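Local atomic coordinates of N-ACETYLMURAMOYL-L-ALANINE AMIDASE CwlV (Paenibacillus polymyxa, PDB entry 1JWQ), a protein that probably hydrolyses the amide bond between N-acetylmuramic acid and L-alanine in bacterial cell-wall peptidoglycan, the part here being its zinc-binding catalytic domain. Residues K72-F76 with T134-A138; G91-Q97 with R121-N127; A103-M108 with G171-Y175; Y111-G117 with R163-I168. One frame throughout, in Å; residues are numbered along the deposited sequence.

Interaction 1 (K72-F76 with T134-A138); sequences KANVF and TTMPA
Phe-76 carries CG anti to its backbone N (chi1 177°), which brings its ring over to Thr-134. Met-136 places CG between its own backbone N and carbonyl carbon (chi1 71°) and bends twice more, so that its chain folds along Ala-73 and Phe-76. The contact lies where two neighbouring parallel strands of the open alpha-beta-alpha fold, 75-82 and 138-145, begin to pair. Phe-76 and Ala-138 form a parallel bridge. Phe-76 N donates to Pro-137 O at 2.9 Å. Pro-137 O also receives a CA-H...O contact from Val-75 CA at 3.3 Å. Ala-138 CA makes a similar contact with Phe-76 O at 3.2 Å.

Met-136 packs beside the paired backbones. Met-136 CB rests 3.3 Å from Ala-73 O. Farther out, Met-136 SD lies 4.0 Å from Phe-76 CB, and CE packs on the Ala-73 methyl. The Pro-137 ring turns CD to Asn-74 O. Asn-74 OD1 itself accepts from Val-3 N, tying this end to strand 2-8. Helix 61-70 covers the contact through Ala-68, which touches Phe-76. Four residues on from Phe-76 along the strand is His-80, a zinc ligand.

The hydroxyl of Thr-134 is bonded to Val-130 O, and its methyl takes the aromatic partner: CG2 sits over one face of the Phe-76 ring in a CH-pi contact, 4.2 Å from the centroid and 16° off the normal.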
# COMPACT_ATOMS: atom_id res chain seq x y z
N LYS A 72 -5.45 -12.43 -12.88
CA LYS A 72 -6.85 -12.20 -12.53
C LYS A 72 -7.02 -11.95 -11.04
O LYS A 72 -7.80 -12.62 -10.37
CB LYS A 72 -7.71 -13.40 -12.95
CG LYS A 72 -7.63 -13.73 -14.44
CD LYS A 72 -8.59 -14.84 -14.83
CE LYS A 72 -8.33 -16.12 -14.04
NZ LYS A 72 -6.94 -16.62 -14.22
N ALA A 73 -6.29 -10.97 -10.52
CA ALA A 73 -6.37 -10.65 -9.11
C ALA A 73 -7.78 -10.26 -8.68
O ALA A 73 -8.55 -9.70 -9.47
CB ALA A 73 -5.40 -9.50 -8.78
N ASN A 74 -8.14 -10.59 -7.45
CA ASN A 74 -9.45 -10.24 -6.92
C ASN A 74 -9.35 -8.82 -6.37
O ASN A 74 -10.32 -8.07 -6.36
CB ASN A 74 -9.87 -11.22 -5.83
CG ASN A 74 -10.18 -12.60 -6.38
OD1 ASN A 74 -9.29 -13.34 -6.80
ND2 ASN A 74 -11.46 -12.95 -6.40
N VAL A 75 -8.16 -8.47 -5.90
CA VAL A 75 -7.90 -7.13 -5.39
C VAL A 75 -6.45 -6.76 -5.65
O VAL A 75 -5.59 -7.62 -5.82
CB VAL A 75 -8.15 -7.00 -3.87
CG1 VAL A 75 -9.62 -7.24 -3.57
CG2 VAL A 75 -7.26 -7.96 -3.10
N PHE A 76 -6.20 -5.46 -5.69
CA PHE A 76 -4.86 -4.93 -5.92
C PHE A 76 -4.63 -3.82 -4.90
O PHE A 76 -5.46 -2.94 -4.73
CB PHE A 76 -4.78 -4.38 -7.35
CG PHE A 76 -3.46 -3.75 -7.70
CD1 PHE A 76 -3.24 -2.39 -7.46
CD2 PHE A 76 -2.45 -4.50 -8.30
CE1 PHE A 76 -2.04 -1.79 -7.82
CE2 PHE A 76 -1.24 -3.91 -8.66
CZ PHE A 76 -1.03 -2.55 -8.42
N THR A 134 -6.06 -0.96 -13.72
CA THR A 134 -6.44 -2.27 -13.20
C THR A 134 -7.95 -2.40 -13.39
O THR A 134 -8.66 -1.40 -13.49
CB THR A 134 -6.11 -2.39 -11.70
OG1 THR A 134 -6.17 -1.10 -11.09
CG2 THR A 134 -4.71 -2.98 -11.52
N THR A 135 -8.44 -3.64 -13.46
CA THR A 135 -9.87 -3.87 -13.67
C THR A 135 -10.56 -4.47 -12.46
O THR A 135 -11.78 -4.64 -12.46
CB THR A 135 -10.12 -4.81 -14.86
OG1 THR A 135 -9.56 -6.10 -14.58
CG2 THR A 135 -9.47 -4.24 -16.13
N MET A 136 -9.79 -4.83 -11.43
CA MET A 136 -10.37 -5.38 -10.21
C MET A 136 -10.30 -4.28 -9.15
O MET A 136 -9.64 -3.26 -9.36
CB MET A 136 -9.60 -6.62 -9.74
CG MET A 136 -8.19 -6.36 -9.18
SD MET A 136 -6.95 -5.85 -10.39
CE MET A 136 -7.08 -7.20 -11.62
N PRO A 137 -10.97 -4.46 -8.01
CA PRO A 137 -10.91 -3.42 -6.98
C PRO A 137 -9.45 -3.11 -6.68
O PRO A 137 -8.67 -4.02 -6.36
CB PRO A 137 -11.64 -4.05 -5.80
CG PRO A 137 -12.70 -4.85 -6.49
CD PRO A 137 -11.93 -5.52 -7.62
N ALA A 138 -9.07 -1.85 -6.79
CA ALA A 138 -7.68 -1.47 -6.57
C ALA A 138 -7.54 -0.16 -5.82
O ALA A 138 -8.16 0.84 -6.17
CB ALA A 138 -6.95 -1.38 -7.91

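Interaction 2 (G91-Q97 with R121-N127); sequences GTETYYQ and RGIRYGN
Thr-94, Tyr-95 and Tyr-96 pair in parallel with Ile-123, Arg-124 and Tyr-125, the two short strands running at 28° to each other and joined by five backbone hydrogen bonds. They belong to a beta-alpha-beta unit connected through helix 102-116. Strand 120-125 is the outermost on this side of the sheet.

Tyr-95 and Arg-124 share one face. Tyr-95 CE2 packs on Arg-124 CB at 3.9 Å. Tyr-95 OH donates to Glu-93 OE1 at 2.5 Å, from above the carboxylate plane. Arg-124, extended from CG to NE, grips Arg-121 O with NE and NH2, in its guanidinium plane; the NE bond is 2.9 Å. Glu-93 OE2 forms a salt bridge with Arg-121 NE, though the two are modelled too close and their exact places are doubtful. Tyr-145 OH also bonds this oxygen.

Tyr-96 and Tyr-125 take the other face. The edge of Tyr-125 meets the face of Tyr-96, centroids 6.0 Å apart, planes at 78°. Gln-97, bent at chi2, lies alongside Tyr-125 and sends NE2 to its OH at 2.9 Å, in the amide plane. Were Gln-97 an alanine, the Tyr-125 hydroxyl would probably be left without this amide donor and its ring freer to turn.

The Tyr-95 side chain is about 9 Å from the zinc ion. The backbone bonds fix the register, while one face carries a charged and hydroxyl network and the other an aromatic pair.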
# COMPACT_ATOMS: atom_id res chain seq x y z
N GLY A 91 -0.21 12.45 7.87
CA GLY A 91 -1.44 11.71 7.80
C GLY A 91 -1.46 10.54 6.84
O GLY A 91 -0.58 10.38 6.00
N THR A 92 -2.50 9.74 6.98
CA THR A 92 -2.72 8.55 6.18
C THR A 92 -3.85 8.77 5.18
O THR A 92 -4.92 9.29 5.54
CB THR A 92 -3.09 7.37 7.10
OG1 THR A 92 -2.02 7.15 8.03
CG2 THR A 92 -3.33 6.12 6.29
N GLU A 93 -3.63 8.36 3.93
CA GLU A 93 -4.62 8.51 2.88
C GLU A 93 -4.79 7.21 2.08
O GLU A 93 -3.82 6.46 1.89
CB GLU A 93 -4.19 9.63 1.92
CG GLU A 93 -3.43 10.77 2.59
CD GLU A 93 -2.84 11.78 1.61
OE1 GLU A 93 -2.55 11.40 0.45
OE2 GLU A 93 -2.66 12.96 1.99
N THR A 94 -6.02 6.97 1.63
CA THR A 94 -6.35 5.79 0.84
C THR A 94 -6.96 6.32 -0.45
O THR A 94 -7.88 7.12 -0.40
CB THR A 94 -7.39 4.92 1.54
OG1 THR A 94 -6.82 4.38 2.74
CG2 THR A 94 -7.80 3.77 0.61
N TYR A 95 -6.43 5.88 -1.59
CA TYR A 95 -6.91 6.33 -2.89
C TYR A 95 -7.57 5.24 -3.73
O TYR A 95 -7.19 4.07 -3.68
CB TYR A 95 -5.75 6.88 -3.72
CG TYR A 95 -5.16 8.15 -3.21
CD1 TYR A 95 -4.11 8.14 -2.28
CD2 TYR A 95 -5.64 9.38 -3.65
CE1 TYR A 95 -3.55 9.33 -1.83
CE2 TYR A 95 -5.09 10.57 -3.21
CZ TYR A 95 -4.05 10.54 -2.30
OH TYR A 95 -3.49 11.73 -1.88
N TYR A 96 -8.56 5.66 -4.52
CA TYR A 96 -9.26 4.77 -5.44
C TYR A 96 -9.36 5.63 -6.71
O TYR A 96 -9.21 6.85 -6.63
CB TYR A 96 -10.67 4.44 -4.95
CG TYR A 96 -11.64 5.60 -5.09
CD1 TYR A 96 -11.68 6.62 -4.14
CD2 TYR A 96 -12.45 5.71 -6.22
CE1 TYR A 96 -12.51 7.73 -4.31
CE2 TYR A 96 -13.28 6.82 -6.40
CZ TYR A 96 -13.30 7.82 -5.44
OH TYR A 96 -14.10 8.91 -5.63
N GLN A 97 -9.61 5.01 -7.86
CA GLN A 97 -9.74 5.77 -9.10
C GLN A 97 -11.02 5.39 -9.82
O GLN A 97 -11.61 6.20 -10.53
CB GLN A 97 -8.54 5.53 -10.03
CG GLN A 97 -8.41 6.53 -11.19
CD GLN A 97 -9.30 6.21 -12.39
OE1 GLN A 97 -9.51 5.05 -12.74
NE2 GLN A 97 -9.80 7.26 -13.05
N ARG A 121 -6.55 11.20 6.91
CA ARG A 121 -6.81 12.11 5.81
C ARG A 121 -7.90 11.57 4.88
O ARG A 121 -8.17 12.14 3.82
CB ARG A 121 -5.52 12.38 5.04
CG ARG A 121 -4.41 13.03 5.87
CD ARG A 121 -3.17 13.23 5.03
NE ARG A 121 -3.45 14.10 3.89
CZ ARG A 121 -3.14 15.39 3.85
NH1 ARG A 121 -2.53 15.97 4.88
NH2 ARG A 121 -3.48 16.12 2.79
N GLY A 122 -8.50 10.46 5.28
CA GLY A 122 -9.59 9.87 4.52
C GLY A 122 -9.32 9.15 3.22
O GLY A 122 -8.18 8.85 2.86
N ILE A 123 -10.42 8.86 2.52
CA ILE A 123 -10.39 8.17 1.23
C ILE A 123 -10.56 9.23 0.15
O ILE A 123 -11.49 10.03 0.20
CB ILE A 123 -11.54 7.15 1.15
CG1 ILE A 123 -11.39 6.13 2.29
CG2 ILE A 123 -11.52 6.44 -0.20
CD1 ILE A 123 -12.60 5.24 2.50
N ARG A 124 -9.66 9.23 -0.82
CA ARG A 124 -9.69 10.24 -1.87
C ARG A 124 -9.55 9.66 -3.27
O ARG A 124 -9.05 8.55 -3.45
CB ARG A 124 -8.55 11.23 -1.64
CG ARG A 124 -8.37 11.64 -0.19
CD ARG A 124 -7.20 12.59 -0.01
NE ARG A 124 -7.25 13.24 1.29
CZ ARG A 124 -6.76 14.45 1.54
NH1 ARG A 124 -6.18 15.14 0.57
NH2 ARG A 124 -6.86 14.97 2.76
N TYR A 125 -9.99 10.43 -4.26
CA TYR A 125 -9.86 10.02 -5.64
C TYR A 125 -8.43 10.34 -6.04
O TYR A 125 -7.90 11.40 -5.70
CB TYR A 125 -10.83 10.78 -6.54
CG TYR A 125 -10.53 10.60 -8.02
CD1 TYR A 125 -9.71 11.50 -8.70
CD2 TYR A 125 -11.05 9.52 -8.72
CE1 TYR A 125 -9.41 11.31 -10.05
CE2 TYR A 125 -10.76 9.32 -10.06
CZ TYR A 125 -9.94 10.22 -10.72
OH TYR A 125 -9.65 10.03 -12.05
N GLY A 126 -7.80 9.42 -6.75
CA GLY A 126 -6.44 9.63 -7.21
C GLY A 126 -6.28 9.03 -8.59
O GLY A 126 -6.52 7.83 -8.78
N ASN A 127 -5.89 9.85 -9.56
CA ASN A 127 -5.70 9.35 -10.91
C ASN A 127 -4.30 8.77 -11.05
O ASN A 127 -3.43 9.35 -11.69
CB ASN A 127 -5.91 10.47 -11.93
CG ASN A 127 -5.80 9.97 -13.36
OD1 ASN A 127 -6.24 8.86 -13.67
ND2 ASN A 127 -5.23 10.78 -14.24
O HOH W 1 -3.09 14.49 -0.17
O HOH W 2 -5.05 14.25 -2.42

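Interaction 3 (A103-M108 with G171-Y175); sequences AFANVM and GITEY
Phe-104 N and Tyr-175 OH hold one water between them. The backbone N-H donates to it at 2.8 Å from Phe-104 N, and the water stands 2.7 Å from Tyr-175 OH. Phe-104 lies in the first turn of helix 102-116, whose leading N-H groups have no carbonyl of an earlier turn to bond. The water answers one of them and links it to the last turns of helix 158-176.

Beneath this bridge the contact is apolar. Tyr-175 has CG anti to the backbone N (chi1 -177°), which lays its ring against the opposite helix. Phe-104 CB stands over the centre of one face of that ring, a CH-pi contact 3.8 Å from the centroid. The two rings are tilted by 38°, neither stacked nor edge-to-face, and Phe-104 CD1 comes within 3.5 Å of Tyr-175 CG. Val-107 meets the tyrosine differently: CG2 lies at the ring edge, and CG1 lies 3.6 Å from Gly-171 O. Met-108 is bent at chi2 and chi3 and runs beside Ile-172, with its CE 3.7 Å from Ile-172 CG1.

The axes of the two helical segments cross at 126°, and the backbones come nearest where Met-108 CA is 4.0 Å from Gly-171 CA. Gly-171, with no side chain, lies against Met-108.

Both helices lie over the same side of the central sheet of the open alpha-beta-alpha fold. Phe-104 reaches Val-75, Val-77 and Val-139, Met-108 reaches Val-77 and Leu-141 on strands 75-82 and 138-145, and Tyr-175 touches Val-75 and Pro-137.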
# COMPACT_ATOMS: atom_id res chain seq x y z
N ALA A 103 -15.84 0.42 -2.73
CA ALA A 103 -16.24 -0.46 -1.62
C ALA A 103 -15.00 -0.99 -0.92
O ALA A 103 -14.91 -0.99 0.30
CB ALA A 103 -17.08 -1.62 -2.14
N PHE A 104 -14.03 -1.43 -1.72
CA PHE A 104 -12.79 -1.96 -1.18
C PHE A 104 -12.03 -0.85 -0.45
O PHE A 104 -11.50 -1.06 0.64
CB PHE A 104 -11.96 -2.55 -2.32
CG PHE A 104 -10.62 -3.10 -1.88
CD1 PHE A 104 -10.46 -3.73 -0.65
CD2 PHE A 104 -9.53 -3.00 -2.73
CE1 PHE A 104 -9.22 -4.26 -0.28
CE2 PHE A 104 -8.29 -3.53 -2.38
CZ PHE A 104 -8.14 -4.17 -1.14
N ALA A 105 -11.98 0.35 -1.03
CA ALA A 105 -11.29 1.45 -0.37
C ALA A 105 -11.92 1.72 1.00
O ALA A 105 -11.22 1.94 1.98
CB ALA A 105 -11.34 2.71 -1.23
N ASN A 106 -13.25 1.69 1.06
CA ASN A 106 -13.95 1.92 2.32
C ASN A 106 -13.59 0.87 3.36
O ASN A 106 -13.26 1.20 4.50
CB ASN A 106 -15.47 1.92 2.10
CG ASN A 106 -15.96 3.13 1.32
OD1 ASN A 106 -15.53 4.25 1.58
ND2 ASN A 106 -16.87 2.91 0.38
N VAL A 107 -13.64 -0.41 2.97
CA VAL A 107 -13.31 -1.47 3.91
C VAL A 107 -11.83 -1.37 4.30
O VAL A 107 -11.49 -1.41 5.48
CB VAL A 107 -13.60 -2.87 3.31
CG1 VAL A 107 -13.15 -3.97 4.27
CG2 VAL A 107 -15.10 -3.00 3.04
N MET A 108 -10.96 -1.22 3.30
CA MET A 108 -9.53 -1.11 3.58
C MET A 108 -9.24 0.02 4.57
O MET A 108 -8.56 -0.19 5.58
CB MET A 108 -8.75 -0.87 2.29
CG MET A 108 -7.27 -0.58 2.51
SD MET A 108 -6.41 -1.91 3.37
CE MET A 108 -6.10 -3.01 2.00
N GLY A 171 -7.94 -5.38 6.07
CA GLY A 171 -8.74 -4.74 5.04
C GLY A 171 -9.00 -5.69 3.89
O GLY A 171 -10.11 -5.77 3.37
N ILE A 172 -7.97 -6.43 3.49
CA ILE A 172 -8.08 -7.38 2.39
C ILE A 172 -8.91 -8.60 2.80
O ILE A 172 -9.80 -9.03 2.06
CB ILE A 172 -6.68 -7.86 1.95
CG1 ILE A 172 -5.93 -6.68 1.32
CG2 ILE A 172 -6.80 -9.03 0.98
CD1 ILE A 172 -4.43 -6.90 1.19
N THR A 173 -8.61 -9.13 3.97
CA THR A 173 -9.31 -10.30 4.48
C THR A 173 -10.80 -10.01 4.67
O THR A 173 -11.64 -10.82 4.28
CB THR A 173 -8.72 -10.74 5.83
OG1 THR A 173 -7.33 -11.04 5.65
CG2 THR A 173 -9.44 -11.97 6.35
N GLU A 174 -11.11 -8.87 5.26
CA GLU A 174 -12.50 -8.49 5.49
C GLU A 174 -13.24 -8.28 4.18
O GLU A 174 -14.35 -8.76 4.01
CB GLU A 174 -12.58 -7.22 6.34
CG GLU A 174 -12.11 -7.38 7.77
CD GLU A 174 -13.09 -8.13 8.65
OE1 GLU A 174 -14.23 -8.39 8.20
OE2 GLU A 174 -12.73 -8.44 9.81
N TYR A 175 -12.62 -7.55 3.25
CA TYR A 175 -13.27 -7.28 1.97
C TYR A 175 -13.53 -8.55 1.18
O TYR A 175 -14.60 -8.72 0.59
CB TYR A 175 -12.43 -6.33 1.11
CG TYR A 175 -13.12 -5.98 -0.19
CD1 TYR A 175 -14.24 -5.16 -0.21
CD2 TYR A 175 -12.68 -6.52 -1.40
CE1 TYR A 175 -14.91 -4.87 -1.40
CE2 TYR A 175 -13.34 -6.24 -2.60
CZ TYR A 175 -14.46 -5.42 -2.58
OH TYR A 175 -15.12 -5.14 -3.76
O HOH W 3 -14.55 -2.53 -4.28

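Interaction 4 (Y111-G117 with R163-I168); sequences YFAPATG and RVAQGI
Phe-112 and Ile-168 lie side by side and point the same way, with Phe-112 CD2 3.6 Å from Ile-168 CG1. Val-164 crosses Phe-112 at a slant. Its CG1 sits at the ring edge, in plane, Val-164 CG1 being 3.8 Å from Phe-112 CE2. The phenylalanine holds CG anti to the backbone N (chi1 164°), and this sets the ring beside both aliphatic chains.

Ala-115 points at the other helix, where Gly-167 has no side chain to oppose it, and Ala-115 CB is 4.0 Å from Gly-167 CA. Here the segments run nearly antiparallel, axes 7.7 Å apart and at 170°, on one side of the central sheet of this alpha-beta-alpha fold. Phe-112 and Ile-168 both rest on Leu-141 of strand 138-145.

Thr-116 divides its two branches. Thr-116 CG2 meets Val-164 CG2 at 3.8 Å, while Thr-116 OG1 donates to Ala-113 O at 3.0 Å, in the carbonyl plane, and bonds Thr-92 OG1. An alanine here removes both branches, which is likely to leave Thr-92 OG1 with one partner fewer and a gap beside Val-164. At the solvent side Arg-163 NH1 donates to Ala-115 O, although the place of that oxygen is less certain.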
# COMPACT_ATOMS: atom_id res chain seq x y z
N TYR A 111 -9.88 -0.51 8.41
CA TYR A 111 -8.91 -1.22 9.23
C TYR A 111 -7.50 -0.67 9.12
O TYR A 111 -6.71 -0.72 10.08
CB TYR A 111 -8.91 -2.71 8.86
CG TYR A 111 -10.26 -3.34 9.05
CD1 TYR A 111 -11.18 -3.40 8.00
CD2 TYR A 111 -10.66 -3.81 10.30
CE1 TYR A 111 -12.46 -3.91 8.20
CE2 TYR A 111 -11.93 -4.32 10.51
CZ TYR A 111 -12.83 -4.36 9.45
OH TYR A 111 -14.09 -4.86 9.66
N PHE A 112 -7.18 -0.14 7.95
CA PHE A 112 -5.87 0.42 7.68
C PHE A 112 -5.60 1.74 8.42
O PHE A 112 -4.59 1.87 9.12
CB PHE A 112 -5.75 0.61 6.16
CG PHE A 112 -4.63 1.51 5.74
CD1 PHE A 112 -4.89 2.58 4.88
CD2 PHE A 112 -3.32 1.29 6.15
CE1 PHE A 112 -3.87 3.41 4.45
CE2 PHE A 112 -2.29 2.11 5.72
CZ PHE A 112 -2.56 3.17 4.87
N ALA A 113 -6.50 2.70 8.27
CA ALA A 113 -6.33 4.01 8.89
C ALA A 113 -6.09 3.99 10.41
O ALA A 113 -5.12 4.58 10.89
CB ALA A 113 -7.53 4.90 8.56
N PRO A 114 -6.97 3.33 11.18
CA PRO A 114 -6.77 3.29 12.63
C PRO A 114 -5.45 2.64 13.03
O PRO A 114 -4.88 2.98 14.06
CB PRO A 114 -7.98 2.48 13.12
CG PRO A 114 -9.02 2.79 12.09
CD PRO A 114 -8.24 2.69 10.81
N ALA A 115 -4.98 1.71 12.21
CA ALA A 115 -3.73 1.02 12.49
C ALA A 115 -2.51 1.93 12.45
O ALA A 115 -1.55 1.72 13.19
CB ALA A 115 -3.55 -0.16 11.53
N THR A 116 -2.51 2.94 11.57
CA THR A 116 -1.37 3.84 11.50
C THR A 116 -1.36 4.77 12.71
O THR A 116 -0.30 5.19 13.18
CB THR A 116 -1.38 4.71 10.23
OG1 THR A 116 -2.41 5.71 10.33
CG2 THR A 116 -1.61 3.85 8.99
N GLY A 117 -2.55 5.08 13.21
CA GLY A 117 -2.66 5.97 14.35
C GLY A 117 -2.28 7.39 13.99
O GLY A 117 -2.16 8.25 14.85
N ARG A 163 2.01 -3.33 12.93
CA ARG A 163 0.64 -2.98 13.27
C ARG A 163 -0.14 -2.58 12.01
O ARG A 163 -1.27 -3.02 11.80
CB ARG A 163 0.65 -1.82 14.26
CG ARG A 163 -0.71 -1.42 14.76
CD ARG A 163 -0.68 0.01 15.24
NE ARG A 163 0.55 0.33 15.95
CZ ARG A 163 1.09 1.54 15.96
NH1 ARG A 163 0.51 2.53 15.29
NH2 ARG A 163 2.19 1.77 16.66
N VAL A 164 0.49 -1.76 11.18
CA VAL A 164 -0.13 -1.29 9.95
C VAL A 164 -0.28 -2.42 8.95
O VAL A 164 -1.29 -2.51 8.26
CB VAL A 164 0.71 -0.15 9.33
CG1 VAL A 164 0.14 0.25 7.98
CG2 VAL A 164 0.69 1.05 10.27
N ALA A 165 0.72 -3.30 8.88
CA ALA A 165 0.67 -4.43 7.97
C ALA A 165 -0.53 -5.30 8.33
O ALA A 165 -1.20 -5.84 7.45
CB ALA A 165 1.96 -5.25 8.06
N GLN A 166 -0.79 -5.44 9.62
CA GLN A 166 -1.92 -6.25 10.05
C GLN A 166 -3.21 -5.56 9.65
O GLN A 166 -4.18 -6.21 9.25
CB GLN A 166 -1.91 -6.47 11.56
CG GLN A 166 -3.05 -7.35 12.05
CD GLN A 166 -2.96 -8.77 11.51
OE1 GLN A 166 -1.99 -9.48 11.76
NE2 GLN A 166 -3.99 -9.19 10.78
N GLY A 167 -3.23 -4.23 9.76
CA GLY A 167 -4.41 -3.47 9.39
C GLY A 167 -4.70 -3.62 7.91
O GLY A 167 -5.85 -3.80 7.51
N ILE A 168 -3.66 -3.55 7.09
CA ILE A 168 -3.81 -3.69 5.65
C ILE A 168 -4.30 -5.11 5.34
O ILE A 168 -5.19 -5.31 4.50
CB ILE A 168 -2.47 -3.41 4.93
CG1 ILE A 168 -2.10 -1.93 5.14
CG2 ILE A 168 -2.58 -3.73 3.45
CD1 ILE A 168 -0.75 -1.54 4.54

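Interaction 1 is the most buried of the four, and interactions 2, 3 and 4 each keep some residues at the surface. Interaction 1 opens the pairing of two inner strands, with mostly apolar side chains. Interaction 2 pairs two strands of the same sheet along their length and adds the outermost one, with charges and hydroxyls. Interactions 3 and 4 bring together the same two helices, 102-116 and 158-176, at different points, steeply crossed in one and nearly antiparallel in the other. Gly-171 and Gly-167 are consistent with the close approach in both. Pro-137 packs on Phe-104 and Tyr-175, joining interactions 1 and 3. Thr-92 and Thr-116 probably hydrogen-bond through their hydroxyls, joining interactions 2 and 4.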